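Local coordinates for protein (R)-specific secondary-alkylsulfatase (Pseudomonas sp., PDB 4AXH) that hydrolyses (R)-secondary-alkyl sulfates with strict inversion of configuration, using a pair of zinc ions, to give (S)-secondary alcohols and sulfate, at residues R274-Q285 with D295-F303; R545-F553 with K611-A619. All coordinates share one frame; numbering follows the deposited sequence.

Contact 1 (R274-Q285 with D295-F303)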
ATOM      1  N   ARG A 274      10.036  30.716  -5.858  1.00 41.52           N
ATOM      2  CA  ARG A 274      10.795  31.387  -6.910  0.50 41.76           C
ATOM      3  C   ARG A 274      12.199  31.659  -6.390  1.00 45.52           C
ATOM      4  O   ARG A 274      12.344  32.103  -5.245  1.00 47.92           O
ATOM      5  CB  ARG A 274      10.114  32.702  -7.316  0.50 41.98           C
ATOM      6  CG  ARG A 274       8.842  32.527  -8.133  0.50 48.72           C
ATOM      7  CD  ARG A 274       8.535  33.786  -8.913  0.50 53.42           C
ATOM      8  NE  ARG A 274       9.635  34.124  -9.815  0.50 58.06           N
ATOM      9  CZ  ARG A 274       9.693  33.792 -11.102  0.50 69.77           C
ATOM     10  NH1 ARG A 274       8.687  33.140 -11.676  0.50 49.97           N
ATOM     11  NH2 ARG A 274      10.744  34.133 -11.830  0.50 57.53           N
ATOM     12  N   HIS A 275      13.226  31.360  -7.197  1.00 38.88           N
ATOM     13  CA  HIS A 275      14.643  31.580  -6.851  1.00 37.25           C
ATOM     14  C   HIS A 275      15.438  31.988  -8.065  1.00 43.85           C
ATOM     15  O   HIS A 275      15.218  31.478  -9.169  1.00 44.71           O
ATOM     16  CB  HIS A 275      15.305  30.346  -6.251  1.00 36.50           C
ATOM     17  CG  HIS A 275      14.805  30.004  -4.902  1.00 38.81           C
ATOM     18  ND1 HIS A 275      15.388  30.522  -3.781  1.00 40.41           N
ATOM     19  CD2 HIS A 275      13.798  29.174  -4.540  1.00 40.71           C
ATOM     20  CE1 HIS A 275      14.711  30.016  -2.763  1.00 40.61           C
ATOM     21  NE2 HIS A 275      13.749  29.187  -3.175  1.00 40.73           N
ATOM     22  N   THR A 276      16.394  32.878  -7.850  1.00 40.74           N
ATOM     23  CA  THR A 276      17.259  33.356  -8.906  1.00 41.15           C
ATOM     24  C   THR A 276      18.707  33.086  -8.530  1.00 45.73           C
ATOM     25  O   THR A 276      19.086  33.278  -7.367  1.00 46.30           O
ATOM     26  CB  THR A 276      16.818  34.764  -9.418  1.00 50.84           C
ATOM     27  OG1 THR A 276      17.707  35.246 -10.442  1.00 43.87           O
ATOM     28  CG2 THR A 276      16.665  35.780  -8.296  1.00 52.48           C
ATOM     29  N   VAL A 277      19.479  32.511  -9.478  1.00 41.80           N
ATOM     30  CA  VAL A 277      20.888  32.122  -9.285  1.00 41.17           C
ATOM     31  C   VAL A 277      21.638  32.264 -10.604  1.00 48.15           C
ATOM     32  O   VAL A 277      21.229  31.673 -11.602  1.00 50.74           O
ATOM     33  CB  VAL A 277      21.054  30.712  -8.597  1.00 42.83           C
ATOM     34  CG1 VAL A 277      20.465  29.579  -9.433  1.00 41.55           C
ATOM     35  CG2 VAL A 277      22.512  30.427  -8.223  1.00 41.99           C
ATOM     36  N   ASP A 278      22.700  33.080 -10.629  1.00 43.80           N
ATOM     37  CA  ASP A 278      23.510  33.350 -11.826  1.00 42.83           C
ATOM     38  C   ASP A 278      22.679  33.912 -13.002  1.00 47.84           C
ATOM     39  O   ASP A 278      22.929  33.606 -14.172  1.00 48.25           O
ATOM     40  CB  ASP A 278      24.379  32.140 -12.221  1.00 44.41           C
ATOM     41  CG  ASP A 278      25.647  32.519 -12.969  1.00 60.90           C
ATOM     42  OD1 ASP A 278      26.212  33.608 -12.684  1.00 64.82           O
ATOM     43  OD2 ASP A 278      26.093  31.723 -13.822  1.00 61.58           O
ATOM     44  N   GLY A 279      21.709  34.759 -12.663  1.00 44.07           N
ATOM     45  CA  GLY A 279      20.828  35.392 -13.630  1.00 44.65           C
ATOM     46  C   GLY A 279      19.917  34.400 -14.317  1.00 52.01           C
ATOM     47  O   GLY A 279      19.619  34.548 -15.506  1.00 54.13           O
ATOM     48  N   VAL A 280      19.501  33.356 -13.571  1.00 47.75           N
ATOM     49  CA  VAL A 280      18.625  32.282 -14.033  1.00 45.61           C
ATOM     50  C   VAL A 280      17.460  32.238 -13.067  1.00 49.36           C
ATOM     51  O   VAL A 280      17.665  32.069 -11.865  1.00 48.53           O
ATOM     52  CB  VAL A 280      19.363  30.911 -14.151  1.00 47.53           C
ATOM     53  CG1 VAL A 280      18.402  29.792 -14.502  1.00 47.55           C
ATOM     54  CG2 VAL A 280      20.489  30.974 -15.173  1.00 46.46           C
ATOM     55  N   GLU A 281      16.241  32.439 -13.591  1.00 46.19           N
ATOM     56  CA  GLU A 281      15.019  32.404 -12.806  1.00 45.68           C
ATOM     57  C   GLU A 281      14.527  30.961 -12.780  1.00 46.97           C
ATOM     58  O   GLU A 281      14.439  30.298 -13.822  1.00 44.48           O
ATOM     59  CB  GLU A 281      13.946  33.313 -13.426  1.00 47.78           C
ATOM     60  CG  GLU A 281      13.930  34.743 -12.934  1.00 60.25           C
ATOM     61  CD  GLU A 281      13.030  35.628 -13.774  1.00 91.24           C
ATOM     62  OE1 GLU A 281      11.788  35.513 -13.646  1.00 83.00           O
ATOM     63  OE2 GLU A 281      13.567  36.411 -14.593  1.00 96.12           O
ATOM     64  N   LEU A 282      14.209  30.482 -11.568  1.00 43.19           N
ATOM     65  CA  LEU A 282      13.716  29.136 -11.304  1.00 40.51           C
ATOM     66  C   LEU A 282      12.504  29.235 -10.422  1.00 42.84           C
ATOM     67  O   LEU A 282      12.576  29.845  -9.359  1.00 42.95           O
ATOM     68  CB  LEU A 282      14.774  28.271 -10.573  1.00 39.78           C
ATOM     69  CG  LEU A 282      16.227  28.339 -11.043  1.00 43.40           C
ATOM     70  CD1 LEU A 282      17.167  27.917  -9.953  1.00 42.11           C
ATOM     71  CD2 LEU A 282      16.439  27.496 -12.263  1.00 46.63           C
ATOM     72  N   GLU A 283      11.390  28.642 -10.867  1.00 38.24           N
ATOM     73  CA  GLU A 283      10.161  28.487 -10.101  1.00 36.28           C
ATOM     74  C   GLU A 283      10.045  26.971  -9.926  1.00 38.32           C
ATOM     75  O   GLU A 283      10.081  26.211 -10.908  1.00 38.52           O
ATOM     76  CB  GLU A 283       8.931  29.055 -10.832  1.00 37.10           C
ATOM     77  CG  GLU A 283       7.665  29.062  -9.975  1.00 48.89           C
ATOM     78  CD  GLU A 283       6.450  29.837 -10.473  1.00 72.37           C
ATOM     79  OE1 GLU A 283       6.581  30.592 -11.463  1.00 59.24           O
ATOM     80  OE2 GLU A 283       5.367  29.703  -9.859  1.00 76.80           O
ATOM     81  N   PHE A 284      10.003  26.545  -8.678  1.00 30.47           N
ATOM     82  CA  PHE A 284       9.870  25.162  -8.260  1.00 27.69           C
ATOM     83  C   PHE A 284       8.449  24.915  -7.777  1.00 31.16           C
ATOM     84  O   PHE A 284       7.893  25.739  -7.046  1.00 28.24           O
ATOM     85  CB  PHE A 284      10.849  24.882  -7.102  1.00 29.19           C
ATOM     86  CG  PHE A 284      12.322  25.202  -7.358  1.00 31.13           C
ATOM     87  CD1 PHE A 284      13.105  24.376  -8.163  1.00 33.58           C
ATOM     88  CD2 PHE A 284      12.935  26.285  -6.738  1.00 35.25           C
ATOM     89  CE1 PHE A 284      14.450  24.649  -8.383  1.00 35.86           C
ATOM     90  CE2 PHE A 284      14.294  26.556  -6.944  1.00 39.42           C
ATOM     91  CZ  PHE A 284      15.039  25.745  -7.784  1.00 38.07           C
ATOM     92  N   GLN A 285       7.860  23.779  -8.175  1.00 31.38           N
ATOM     93  CA  GLN A 285       6.521  23.351  -7.754  1.00 31.91           C
ATOM     94  C   GLN A 285       6.639  22.016  -7.025  1.00 37.77           C
ATOM     95  O   GLN A 285       6.955  21.020  -7.667  1.00 39.96           O
ATOM     96  CB  GLN A 285       5.577  23.205  -8.958  1.00 33.28           C
ATOM     97  CG  GLN A 285       4.221  22.551  -8.599  1.00 43.30           C
ATOM     98  CD  GLN A 285       3.450  21.947  -9.755  1.00 65.39           C
ATOM     99  OE1 GLN A 285       3.965  21.772 -10.879  1.00 53.06           O
ATOM    100  NE2 GLN A 285       2.195  21.583  -9.469  1.00 64.15           N
ATOM    101  N   ASP A 295       9.840  15.346  -4.170  1.00 32.71           N
ATOM    102  CA  ASP A 295       9.718  15.572  -5.617  1.00 31.52           C
ATOM    103  C   ASP A 295       9.242  16.978  -5.964  1.00 34.03           C
ATOM    104  O   ASP A 295       8.538  17.608  -5.185  1.00 32.30           O
ATOM    105  CB  ASP A 295       8.683  14.534  -6.136  1.00 32.01           C
ATOM    106  CG  ASP A 295       8.509  14.342  -7.616  1.00 34.39           C
ATOM    107  OD1 ASP A 295       9.458  14.653  -8.380  1.00 33.81           O
ATOM    108  OD2 ASP A 295       7.441  13.851  -8.012  1.00 39.63           O
ATOM    109  N   MET A 296       9.573  17.439  -7.176  1.00 30.42           N
ATOM    110  CA  MET A 296       9.177  18.753  -7.659  1.00 28.77           C
ATOM    111  C   MET A 296       9.383  18.941  -9.147  1.00 32.21           C
ATOM    112  O   MET A 296      10.195  18.252  -9.756  1.00 30.94           O
ATOM    113  CB  MET A 296       9.883  19.891  -6.872  1.00 30.37           C
ATOM    114  CG  MET A 296      11.358  20.037  -7.150  1.00 32.92           C
ATOM    115  SD  MET A 296      12.093  21.119  -5.939  1.00 36.89           S
ATOM    116  CE  MET A 296      13.788  21.230  -6.564  1.00 33.56           C
ATOM    117  N   ASN A 297       8.683  19.938  -9.716  1.00 30.91           N
ATOM    118  CA  ASN A 297       8.828  20.350 -11.118  1.00 31.12           C
ATOM    119  C   ASN A 297       9.582  21.689 -11.112  1.00 34.48           C
ATOM    120  O   ASN A 297       9.625  22.385 -10.102  1.00 33.53           O
ATOM    121  CB  ASN A 297       7.461  20.515 -11.805  1.00 32.44           C
ATOM    122  CG  ASN A 297       6.650  19.257 -11.924  1.00 45.76           C
ATOM    123  OD1 ASN A 297       7.169  18.172 -12.207  1.00 51.51           O
ATOM    124  ND2 ASN A 297       5.343  19.387 -11.767  1.00 27.33           N
ATOM    125  N   ILE A 298      10.216  22.020 -12.209  1.00 32.51           N
ATOM    126  CA  ILE A 298      10.991  23.243 -12.308  1.00 33.12           C
ATOM    127  C   ILE A 298      10.572  24.004 -13.554  1.00 42.88           C
ATOM    128  O   ILE A 298      10.729  23.503 -14.666  1.00 44.70           O
ATOM    129  CB  ILE A 298      12.520  22.972 -12.250  1.00 35.47           C
ATOM    130  CG1 ILE A 298      12.901  22.133 -11.016  1.00 34.63           C
ATOM    131  CG2 ILE A 298      13.337  24.293 -12.302  1.00 36.66           C
ATOM    132  CD1 ILE A 298      13.182  20.745 -11.297  1.00 35.92           C
ATOM    133  N   TYR A 299       9.994  25.189 -13.368  1.00 41.63           N
ATOM    134  CA  TYR A 299       9.600  26.026 -14.494  1.00 42.45           C
ATOM    135  C   TYR A 299      10.685  27.098 -14.683  1.00 44.04           C
ATOM    136  O   TYR A 299      11.324  27.527 -13.721  1.00 42.90           O
ATOM    137  CB  TYR A 299       8.171  26.611 -14.302  1.00 44.40           C
ATOM    138  CG  TYR A 299       7.737  27.612 -15.355  1.00 46.62           C
ATOM    139  CD1 TYR A 299       7.402  27.202 -16.642  1.00 47.33           C
ATOM    140  CD2 TYR A 299       7.587  28.962 -15.043  1.00 48.55           C
ATOM    141  CE1 TYR A 299       6.982  28.119 -17.607  1.00 47.25           C
ATOM    142  CE2 TYR A 299       7.141  29.885 -15.991  1.00 48.99           C
ATOM    143  CZ  TYR A 299       6.850  29.462 -17.275  1.00 53.33           C
ATOM    144  OH  TYR A 299       6.480  30.397 -18.210  1.00 50.43           O
ATOM    145  N   LEU A 300      10.948  27.437 -15.930  1.00 39.36           N
ATOM    146  CA  LEU A 300      11.933  28.432 -16.296  1.00 37.84           C
ATOM    147  C   LEU A 300      11.203  29.600 -16.929  1.00 41.15           C
ATOM    148  O   LEU A 300      10.966  29.602 -18.149  1.00 38.15           O
ATOM    149  CB  LEU A 300      13.022  27.853 -17.219  1.00 37.38           C
ATOM    150  CG  LEU A 300      13.813  26.716 -16.608  1.00 41.81           C
ATOM    151  CD1 LEU A 300      14.774  26.124 -17.612  1.00 41.41           C
ATOM    152  CD2 LEU A 300      14.536  27.163 -15.350  1.00 45.00           C
ATOM    153  N   PRO A 301      10.781  30.586 -16.086  1.00 41.15           N
ATOM    154  CA  PRO A 301      10.022  31.733 -16.627  1.00 42.33           C
ATOM    155  C   PRO A 301      10.706  32.488 -17.762  1.00 46.53           C
ATOM    156  O   PRO A 301      10.026  32.847 -18.720  1.00 48.20           O
ATOM    157  CB  PRO A 301       9.680  32.586 -15.397  1.00 43.96           C
ATOM    158  CG  PRO A 301      10.514  32.066 -14.302  1.00 47.15           C
ATOM    159  CD  PRO A 301      10.937  30.683 -14.621  1.00 42.30           C
ATOM    160  N   GLN A 302      12.039  32.613 -17.717  1.00 42.25           N
ATOM    161  CA  GLN A 302      12.833  33.300 -18.742  1.00 42.20           C
ATOM    162  C   GLN A 302      12.824  32.581 -20.071  1.00 48.74           C
ATOM    163  O   GLN A 302      12.901  33.230 -21.119  1.00 51.65           O
ATOM    164  CB  GLN A 302      14.294  33.462 -18.300  1.00 42.90           C
ATOM    165  CG  GLN A 302      14.518  34.352 -17.085  1.00 44.48           C
ATOM    166  CD  GLN A 302      15.850  34.058 -16.427  1.00 63.57           C
ATOM    167  OE1 GLN A 302      16.543  33.067 -16.709  1.00 55.01           O
ATOM    168  NE2 GLN A 302      16.231  34.912 -15.512  1.00 61.94           N
ATOM    169  N   PHE A 303      12.771  31.239 -20.032  1.00 43.38           N
ATOM    170  CA  PHE A 303      12.853  30.383 -21.209  1.00 41.62           C
ATOM    171  C   PHE A 303      11.496  29.898 -21.721  1.00 46.56           C
ATOM    172  O   PHE A 303      11.426  29.414 -22.859  1.00 46.34           O
ATOM    173  CB  PHE A 303      13.733  29.171 -20.883  1.00 42.27           C
ATOM    174  CG  PHE A 303      15.193  29.471 -20.660  1.00 42.52           C
ATOM    175  CD1 PHE A 303      15.652  29.882 -19.416  1.00 44.08           C
ATOM    176  CD2 PHE A 303      16.121  29.265 -21.671  1.00 44.57           C
ATOM    177  CE1 PHE A 303      16.996  30.161 -19.213  1.00 46.50           C
ATOM    178  CE2 PHE A 303      17.474  29.526 -21.462  1.00 45.91           C
ATOM    179  CZ  PHE A 303      17.900  29.982 -20.236  1.00 45.19           C
TER
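The antiparallel pairing of strands 280-286 and 296-300 forms a beta hairpin in the six-stranded sheet of the metallo-beta-lactamase domain. Glu283 and Tyr299 are a hydrogen-bonded pair, with Tyr299 N to Glu283 O at 2.7 Å; Gln285 and Asn297 form the next. Above this second pair the amides bond as well: Asn297 ND2 gives a nearly straight bond (168°) to Gln285 OE1, meeting it above the carbonyl plane, while Asn297 OD1 accepts from Asn311.

On the other face, Phe284 and Met296 pack against strands 172-176 and 266-268, and Ile298 lies beside Phe284, its CG1 at the ring edge, 3.6 Å from Phe284 CD1. Met296, its chain extended beyond CG, runs alongside the ring and makes an oblique Met-aromatic contact, SD 4.9 Å from the Phe284 centroid; flexible and apolar, it suits this buried place, its side chain about 7 Å from that of the zinc ligand His179.

Toward the exposed end, the Gln302 amide meets Glu281 twice. Glu281 N reaches Gln302 OE1 at 3.2 Å from above the carbonyl plane, not on a lone pair, and Gln302 NE2 gives a bent bond (145°) to Glu281 OE2 at 3.2 Å.

Contact 2 (R545-F553 with K611-A619)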
ATOM      1  N   ARG A 545      27.065   4.951   3.874  1.00103.98           N
ATOM      2  CA  ARG A 545      27.872   5.723   4.826  1.00103.28           C
ATOM      3  C   ARG A 545      27.072   6.867   5.487  1.00103.99           C
ATOM      4  O   ARG A 545      27.383   7.246   6.612  1.00103.79           O
ATOM      5  CB  ARG A 545      29.199   6.226   4.194  1.00106.30           C
ATOM      6  CG  ARG A 545      29.053   7.312   3.133  1.00123.21           C
ATOM      7  CD  ARG A 545      30.394   7.795   2.570  1.00140.36           C
ATOM      8  NE  ARG A 545      30.747   9.136   3.061  1.00151.83           N
ATOM      9  CZ  ARG A 545      31.495  10.021   2.404  1.00164.84           C
ATOM     10  NH1 ARG A 545      32.000   9.720   1.212  1.00146.95           N
ATOM     11  NH2 ARG A 545      31.753  11.207   2.938  1.00153.88           N
ATOM     12  N   ALA A 546      26.035   7.388   4.783  1.00 97.97           N
ATOM     13  CA  ALA A 546      25.136   8.483   5.186  1.00 96.23           C
ATOM     14  C   ALA A 546      24.048   8.056   6.171  1.00 96.82           C
ATOM     15  O   ALA A 546      23.157   8.856   6.494  1.00 96.41           O
ATOM     16  CB  ALA A 546      24.496   9.109   3.958  1.00 96.78           C
ATOM     17  N   LEU A 547      24.133   6.813   6.682  1.00 90.63           N
ATOM     18  CA  LEU A 547      23.156   6.258   7.608  1.00 88.60           C
ATOM     19  C   LEU A 547      23.324   6.738   9.031  1.00 87.20           C
ATOM     20  O   LEU A 547      24.398   6.593   9.620  1.00 87.34           O
ATOM     21  CB  LEU A 547      23.148   4.725   7.597  1.00 88.68           C
ATOM     22  CG  LEU A 547      22.575   4.014   6.387  1.00 93.38           C
ATOM     23  CD1 LEU A 547      22.503   2.523   6.675  1.00 93.80           C
ATOM     24  CD2 LEU A 547      21.135   4.481   6.065  1.00 95.56           C
ATOM     25  N   THR A 548      22.231   7.261   9.587  1.00 79.13           N
ATOM     26  CA  THR A 548      22.140   7.724  10.959  1.00 76.75           C
ATOM     27  C   THR A 548      22.128   6.473  11.860  1.00 77.85           C
ATOM     28  O   THR A 548      21.726   5.395  11.395  1.00 77.22           O
ATOM     29  CB  THR A 548      20.847   8.536  11.159  1.00 76.55           C
ATOM     30  OG1 THR A 548      19.730   7.653  11.187  1.00 68.66           O
ATOM     31  CG2 THR A 548      20.647   9.619  10.102  1.00 75.23           C
ATOM     32  N   PRO A 549      22.526   6.590  13.146  1.00 71.36           N
ATOM     33  CA  PRO A 549      22.484   5.422  14.035  1.00 70.21           C
ATOM     34  C   PRO A 549      21.126   4.712  14.051  1.00 73.36           C
ATOM     35  O   PRO A 549      21.097   3.494  13.926  1.00 73.62           O
ATOM     36  CB  PRO A 549      22.848   6.007  15.400  1.00 72.00           C
ATOM     37  CG  PRO A 549      22.663   7.483  15.258  1.00 76.79           C
ATOM     38  CD  PRO A 549      23.027   7.776  13.858  1.00 72.42           C
ATOM     39  N   ASP A 550      20.013   5.478  14.143  1.00 68.99           N
ATOM     40  CA  ASP A 550      18.634   4.977  14.155  1.00 68.08           C
ATOM     41  C   ASP A 550      18.307   4.146  12.915  1.00 70.41           C
ATOM     42  O   ASP A 550      17.648   3.108  13.027  1.00 70.06           O
ATOM     43  CB  ASP A 550      17.625   6.125  14.325  1.00 70.05           C
ATOM     44  CG  ASP A 550      18.019   7.426  13.651  1.00 83.26           C
ATOM     45  OD1 ASP A 550      18.984   8.069  14.124  1.00 85.50           O
ATOM     46  OD2 ASP A 550      17.382   7.787  12.626  1.00 86.03           O
ATOM     47  N   MET A 551      18.798   4.581  11.742  1.00 64.79           N
ATOM     48  CA  MET A 551      18.616   3.870  10.478  1.00 63.90           C
ATOM     49  C   MET A 551      19.396   2.576  10.512  1.00 71.56           C
ATOM     50  O   MET A 551      18.863   1.528  10.136  1.00 71.72           O
ATOM     51  CB  MET A 551      19.077   4.735   9.298  1.00 65.31           C
ATOM     52  CG  MET A 551      18.011   5.682   8.824  1.00 67.28           C
ATOM     53  SD  MET A 551      18.654   7.073   7.898  1.00 69.24           S
ATOM     54  CE  MET A 551      17.286   8.256   8.153  1.00 65.90           C
ATOM     55  N   PHE A 552      20.648   2.644  11.005  1.00 69.66           N
ATOM     56  CA  PHE A 552      21.513   1.484  11.167  1.00 69.85           C
ATOM     57  C   PHE A 552      20.912   0.476  12.177  1.00 70.23           C
ATOM     58  O   PHE A 552      20.985  -0.734  11.942  1.00 70.06           O
ATOM     59  CB  PHE A 552      22.926   1.924  11.570  1.00 72.59           C
ATOM     60  CG  PHE A 552      23.830   0.806  12.037  1.00 75.94           C
ATOM     61  CD1 PHE A 552      24.401  -0.081  11.126  1.00 80.73           C
ATOM     62  CD2 PHE A 552      24.119   0.642  13.385  1.00 79.17           C
ATOM     63  CE1 PHE A 552      25.227  -1.126  11.565  1.00 81.88           C
ATOM     64  CE2 PHE A 552      24.953  -0.396  13.820  1.00 82.29           C
ATOM     65  CZ  PHE A 552      25.501  -1.271  12.909  1.00 80.65           C
ATOM     66  N   PHE A 553      20.319   0.963  13.284  1.00 63.48           N
ATOM     67  CA  PHE A 553      19.733   0.057  14.274  1.00 62.03           C
ATOM     68  C   PHE A 553      18.462  -0.653  13.801  1.00 64.63           C
ATOM     69  O   PHE A 553      18.235  -1.814  14.166  1.00 62.83           O
ATOM     70  CB  PHE A 553      19.614   0.696  15.668  1.00 63.46           C
ATOM     71  CG  PHE A 553      20.954   0.960  16.328  1.00 64.59           C
ATOM     72  CD1 PHE A 553      21.890  -0.065  16.491  1.00 67.21           C
ATOM     73  CD2 PHE A 553      21.273   2.223  16.810  1.00 66.34           C
ATOM     74  CE1 PHE A 553      23.131   0.183  17.081  1.00 67.40           C
ATOM     75  CE2 PHE A 553      22.507   2.467  17.416  1.00 68.93           C
ATOM     76  CZ  PHE A 553      23.430   1.449  17.532  1.00 67.10           C
ATOM     77  N   LYS A 611      30.099   8.246  15.238  1.00 87.52           N
ATOM     78  CA  LYS A 611      29.501   7.754  13.989  1.00 86.91           C
ATOM     79  C   LYS A 611      30.595   7.228  13.026  1.00 88.90           C
ATOM     80  O   LYS A 611      30.452   6.078  12.600  1.00 87.83           O
ATOM     81  CB  LYS A 611      28.601   8.804  13.309  1.00 89.62           C
ATOM     82  CG  LYS A 611      27.711   8.218  12.193  1.00104.31           C
ATOM     83  CD  LYS A 611      27.752   9.066  10.916  1.00112.51           C
ATOM     84  CE  LYS A 611      27.012   8.444   9.755  1.00114.09           C
ATOM     85  NZ  LYS A 611      26.946   9.363   8.579  1.00119.70           N
ATOM     86  N   PRO A 612      31.727   7.957  12.751  1.00 84.54           N
ATOM     87  CA  PRO A 612      32.758   7.377  11.864  1.00 84.00           C
ATOM     88  C   PRO A 612      33.294   6.010  12.319  1.00 86.73           C
ATOM     89  O   PRO A 612      33.536   5.166  11.460  1.00 85.48           O
ATOM     90  CB  PRO A 612      33.839   8.465  11.780  1.00 85.78           C
ATOM     91  CG  PRO A 612      33.548   9.425  12.876  1.00 90.42           C
ATOM     92  CD  PRO A 612      32.090   9.334  13.162  1.00 85.94           C
ATOM     93  N   THR A 613      33.402   5.764  13.658  1.00 83.45           N
ATOM     94  CA  THR A 613      33.836   4.462  14.191  1.00 82.99           C
ATOM     95  C   THR A 613      32.731   3.424  14.013  1.00 84.69           C
ATOM     96  O   THR A 613      33.028   2.318  13.571  1.00 83.81           O
ATOM     97  CB  THR A 613      34.416   4.522  15.627  1.00 92.50           C
ATOM     98  OG1 THR A 613      33.376   4.681  16.590  1.00 94.51           O
ATOM     99  CG2 THR A 613      35.512   5.579  15.797  1.00 89.77           C
ATOM    100  N   LEU A 614      31.453   3.794  14.289  1.00 81.02           N
ATOM    101  CA  LEU A 614      30.287   2.909  14.096  1.00 81.27           C
ATOM    102  C   LEU A 614      30.249   2.468  12.648  1.00 86.68           C
ATOM    103  O   LEU A 614      30.047   1.284  12.382  1.00 85.59           O
ATOM    104  CB  LEU A 614      28.949   3.606  14.463  1.00 81.17           C
ATOM    105  CG  LEU A 614      27.654   2.782  14.267  1.00 85.26           C
ATOM    106  CD1 LEU A 614      27.348   1.896  15.478  1.00 85.03           C
ATOM    107  CD2 LEU A 614      26.473   3.687  13.974  1.00 87.10           C
ATOM    108  N   ASP A 615      30.494   3.423  11.722  1.00 85.26           N
ATOM    109  CA  ASP A 615      30.536   3.224  10.276  1.00 85.60           C
ATOM    110  C   ASP A 615      31.576   2.179   9.895  1.00 88.89           C
ATOM    111  O   ASP A 615      31.272   1.306   9.079  1.00 89.62           O
ATOM    112  CB  ASP A 615      30.801   4.556   9.540  1.00 88.10           C
ATOM    113  CG  ASP A 615      29.655   5.560   9.540  1.00 99.09           C
ATOM    114  OD1 ASP A 615      28.486   5.141   9.309  1.00106.95           O
ATOM    115  OD2 ASP A 615      29.932   6.773   9.686  1.00 98.61           O
ATOM    116  N   GLN A 616      32.779   2.242  10.512  1.00 83.85           N
ATOM    117  CA  GLN A 616      33.880   1.299  10.287  1.00 82.93           C
ATOM    118  C   GLN A 616      33.516  -0.124  10.705  1.00 85.21           C
ATOM    119  O   GLN A 616      33.863  -1.067   9.992  1.00 84.82           O
ATOM    120  CB  GLN A 616      35.152   1.759  10.995  1.00 84.27           C
ATOM    121  CG  GLN A 616      35.937   2.801  10.225  1.00103.89           C
ATOM    122  CD  GLN A 616      37.193   3.149  10.969  1.00129.66           C
ATOM    123  OE1 GLN A 616      38.200   2.438  10.893  1.00127.92           O
ATOM    124  NE2 GLN A 616      37.142   4.230  11.740  1.00122.16           N
ATOM    125  N   ILE A 617      32.799  -0.276  11.843  1.00 81.42           N
ATOM    126  CA  ILE A 617      32.325  -1.576  12.354  1.00 81.76           C
ATOM    127  C   ILE A 617      31.192  -2.094  11.458  1.00 89.97           C
ATOM    128  O   ILE A 617      31.133  -3.294  11.193  1.00 90.64           O
ATOM    129  CB  ILE A 617      31.919  -1.523  13.859  1.00 84.03           C
ATOM    130  CG1 ILE A 617      33.088  -1.058  14.732  1.00 84.15           C
ATOM    131  CG2 ILE A 617      31.387  -2.875  14.367  1.00 84.13           C
ATOM    132  CD1 ILE A 617      32.676  -0.166  15.871  1.00 91.03           C
ATOM    133  N   ALA A 618      30.306  -1.181  10.988  1.00 88.02           N
ATOM    134  CA  ALA A 618      29.200  -1.493  10.075  1.00 88.23           C
ATOM    135  C   ALA A 618      29.737  -1.978   8.729  1.00 92.01           C
ATOM    136  O   ALA A 618      29.269  -3.013   8.240  1.00 91.29           O
ATOM    137  CB  ALA A 618      28.315  -0.272   9.871  1.00 89.10           C
ATOM    138  N   ALA A 619      30.764  -1.280   8.179  1.00 89.09           N
ATOM    139  CA  ALA A 619      31.416  -1.610   6.910  1.00 89.87           C
ATOM    140  C   ALA A 619      32.261  -2.890   6.998  1.00 97.98           C
ATOM    141  O   ALA A 619      32.743  -3.390   5.978  1.00 98.51           O
ATOM    142  CB  ALA A 619      32.272  -0.447   6.447  1.00 90.38           C
TER
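Within the C-terminal domain of the alkylsulfatase, the start of helix 549-559 and the turn before it pack against helix 611-618, and Phe552 and Leu614 form the close part of the contact. The short helical segments run at 23° to each other with axes 11.8 Å apart, a gap that large side chains have to bridge. Phe552 does so with CG anti to its backbone N (chi1 168°), which sends the ring across to the partner helix. There Leu614 CD1 lies 3.7 Å from Phe552 CE2, and Ala618 CB is 3.6 Å from Phe552 CE1; a small residue suits that place because the ring needs room beside the helix. Phe553 CZ is more distant, 4.4 Å from Leu614 CD1, and strand 570-576 adds Trp574 and Phe576 to the same apolar cluster.

The side formed by Arg545 and Lys611 is looser and polar. Lys611 bends at chi2 and reaches over the turn, where Lys611 NZ donates to Arg545 O at 2.9 Å in the carbonyl plane, on a lone pair. Lys611 CE passes beside Leu547 O. The Arg545 side chain instead leads away from helix 611-618 and is exposed.

A long aliphatic chain with a charged end thus suits the border of the apolar cluster: Lys611 reaches the turn before helix 549-559. The buried part is held by fit of shape, the border by a single directional bond to a main-chain oxygen.

Contact 1 is mostly buried and contact 2 only partly so, and they hold different elements: a hairpin of the metallo-beta-lactamase domain in the first, a helix and the turn and helix it packs on, in the C-terminal domain, in the second. Their centres are 36 Å apart and their nearest atoms about 16 Å, without touching. Paired strands let main-chain bonds carry contact 1, with side chains sorted onto an apolar and a polar face; in contact 2 side chains join the more widely spaced helices, while one lysine-to-carbonyl bond ties helix 611-618 to the turn. Contact 1 lies near the zinc site, the side chain of Asn297 about 11 Å from a zinc ion, whereas contact 2 lies away from the annotated sites.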